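Local coordinates for protein alpha-amylase (Eubacterium rectale DSM 17629, PDB 6AZ5) that probably binds starch-type alpha-glucans as a family CBM41 carbohydrate-binding module of a cell-surface alpha-amylase from a human gut bacterium, at residues I7-N11 / E12-T16. Residues are numbered along the deposited sequence; the frame is centred on the assembly and turned at random.
Sequences IYYYN and EDLST
Asn11 and Asp13 meet where strand 3-10 gives way to a turn: OD1 of the Asn11 side chain accepts the backbone N-H of Asp13 at 2.7 Å, with the donor tilted 22° from the plane of the side-chain carbonyl. This is the bond of an Asx turn. Over the same residues runs a type I beta turn from Asn11 to Leu14, closed by Leu14 N to Asn11 O at 2.9 Å. Asn11 thus receives two backbone N-H groups, one on its side chain and one on its main chain. The amide is held at its other end as well, since ND2 donates to Tyr9 OH at 3.0 Å, and the hydroxyl lies close to the amide plane. With CG anti to the backbone N (chi1 -172°), the amide reaches both the turn and the Tyr9 hydroxyl, which also bonds to Asp104.

The close-packed side is completed by Leu14, which folds back obliquely against Asn11, CG to CG 3.9 Å. Its CD1 meets the Tyr9 ring edge-on, in the ring plane, 4.0 Å from CE2. Tyr73 touches Tyr9, Asn11 and Leu14, and Asp104 also touches Asn11; the buried amide has both of its polar atoms bonded, OD1 to Asp13 N and ND2 to Tyr9 OH.

The solvent side is looser. Tyr10 lays one ring face over the backbone N of Glu12, and its OH lies 3.4 Å from Glu12 CB, while the Glu12 chain extends outward beyond CG. Asp13 is likewise exposed.

Behind the turn, strand 3-10 runs antiparallel to strand 49-58 and parallel to strand 99-103 in the beta-sheet framework of this module; ahead of it, the loop continues to strand 24-29.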
loop_
_atom_site.group_PDB
_atom_site.type_symbol
_atom_site.label_atom_id
_atom_site.label_comp_id
_atom_site.label_asym_id
_atom_site.label_seq_id
_atom_site.Cartn_x
_atom_site.Cartn_y
_atom_site.Cartn_z
ATOM N N ILE A 7 1.854 -5.112 -1.315
ATOM C CA ILE A 7 0.885 -4.075 -1.623
ATOM C C ILE A 7 1.468 -3.058 -2.601
ATOM O O ILE A 7 2.535 -2.480 -2.374
ATOM C CB ILE A 7 0.363 -3.383 -0.333
ATOM C CG1 ILE A 7 -0.481 -2.163 -0.686
ATOM C CG2 ILE A 7 1.501 -2.996 0.589
ATOM C CD1 ILE A 7 -1.410 -1.746 0.439
ATOM N N TYR A 8 0.762 -2.891 -3.717
ATOM C CA TYR A 8 1.105 -1.910 -4.738
ATOM C C TYR A 8 0.312 -0.630 -4.526
ATOM O O TYR A 8 -0.858 -0.683 -4.145
ATOM C CB TYR A 8 0.811 -2.441 -6.140
ATOM C CG TYR A 8 1.532 -3.710 -6.530
ATOM C CD1 TYR A 8 2.813 -3.981 -6.081
ATOM C CD2 TYR A 8 0.924 -4.635 -7.369
ATOM C CE1 TYR A 8 3.470 -5.143 -6.456
ATOM C CE2 TYR A 8 1.568 -5.797 -7.745
ATOM C CZ TYR A 8 2.838 -6.049 -7.282
ATOM O OH TYR A 8 3.480 -7.206 -7.655
ATOM N N TYR A 9 0.941 0.514 -4.795
ATOM C CA TYR A 9 0.265 1.806 -4.670
ATOM C C TYR A 9 0.492 2.695 -5.887
ATOM O O TYR A 9 1.616 2.854 -6.364
ATOM C CB TYR A 9 0.728 2.533 -3.406
ATOM C CG TYR A 9 0.260 3.968 -3.298
ATOM C CD1 TYR A 9 -1.070 4.271 -3.025
ATOM C CD2 TYR A 9 1.154 5.026 -3.451
ATOM C CE1 TYR A 9 -1.502 5.586 -2.921
ATOM C CE2 TYR A 9 0.732 6.344 -3.343
ATOM C CZ TYR A 9 -0.597 6.618 -3.079
ATOM O OH TYR A 9 -1.019 7.925 -2.973
ATOM N N TYR A 10 -0.586 3.274 -6.395
ATOM C CA TYR A 10 -0.467 4.165 -7.535
ATOM C C TYR A 10 -1.047 5.537 -7.227
ATOM O O TYR A 10 -2.133 5.660 -6.656
ATOM C CB TYR A 10 -1.155 3.578 -8.770
ATOM C CG TYR A 10 -1.141 4.515 -9.956
ATOM C CD1 TYR A 10 -0.032 4.595 -10.787
ATOM C CD2 TYR A 10 -2.235 5.326 -10.240
ATOM C CE1 TYR A 10 -0.013 5.459 -11.871
ATOM C CE2 TYR A 10 -2.224 6.193 -11.323
ATOM C CZ TYR A 10 -1.113 6.254 -12.132
ATOM O OH TYR A 10 -1.098 7.112 -13.208
ATOM N N ASN A 11 -0.296 6.561 -7.616
ATOM C CA ASN A 11 -0.728 7.947 -7.531
ATOM C C ASN A 11 -0.125 8.694 -8.711
ATOM O O ASN A 11 1.095 8.818 -8.818
ATOM C CB ASN A 11 -0.305 8.584 -6.202
ATOM C CG ASN A 11 -0.905 9.967 -5.994
ATOM O OD1 ASN A 11 -1.088 10.729 -6.941
ATOM N ND2 ASN A 11 -1.213 10.293 -4.748
ATOM N N GLU A 12 -0.984 9.174 -9.606
ATOM C CA GLU A 12 -0.526 9.851 -10.814
ATOM C C GLU A 12 0.237 11.127 -10.477
ATOM O O GLU A 12 1.049 11.600 -11.270
ATOM C CB GLU A 12 -1.710 10.167 -11.733
ATOM C CG GLU A 12 -2.845 10.916 -11.052
ATOM C CD GLU A 12 -3.945 11.316 -12.021
ATOM O OE1 GLU A 12 -3.759 11.128 -13.242
ATOM O OE2 GLU A 12 -4.993 11.818 -11.559
ATOM N N ASP A 13 -0.019 11.669 -9.289
ATOM C CA ASP A 13 0.645 12.891 -8.843
ATOM C C ASP A 13 1.975 12.622 -8.133
ATOM O O ASP A 13 2.611 13.548 -7.629
ATOM C CB ASP A 13 -0.281 13.688 -7.922
ATOM C CG ASP A 13 -1.509 14.213 -8.644
ATOM O OD1 ASP A 13 -1.419 14.467 -9.866
ATOM O OD2 ASP A 13 -2.565 14.368 -7.991
ATOM N N LEU A 14 2.388 11.358 -8.090
ATOM C CA LEU A 14 3.672 10.996 -7.501
ATOM C C LEU A 14 4.526 10.272 -8.523
ATOM O O LEU A 14 4.019 9.790 -9.534
ATOM C CB LEU A 14 3.488 10.124 -6.259
ATOM C CG LEU A 14 2.750 10.765 -5.081
ATOM C CD1 LEU A 14 2.633 9.776 -3.931
ATOM C CD2 LEU A 14 3.430 12.048 -4.621
ATOM N N SER A 15 5.826 10.205 -8.260
ATOM C CA SER A 15 6.756 9.554 -9.171
ATOM C C SER A 15 7.626 8.537 -8.443
ATOM O O SER A 15 8.176 8.825 -7.381
ATOM C CB SER A 15 7.627 10.594 -9.871
ATOM O OG SER A 15 8.818 10.015 -10.368
ATOM N N THR A 16 7.746 7.344 -9.019
ATOM C CA THR A 16 8.513 6.276 -8.394
ATOM C C THR A 16 10.005 6.472 -8.633
ATOM O O THR A 16 10.830 5.717 -8.121
ATOM C CB THR A 16 8.085 4.888 -8.909
ATOM O OG1 THR A 16 8.378 4.775 -10.305
ATOM C CG2 THR A 16 6.596 4.677 -8.695
#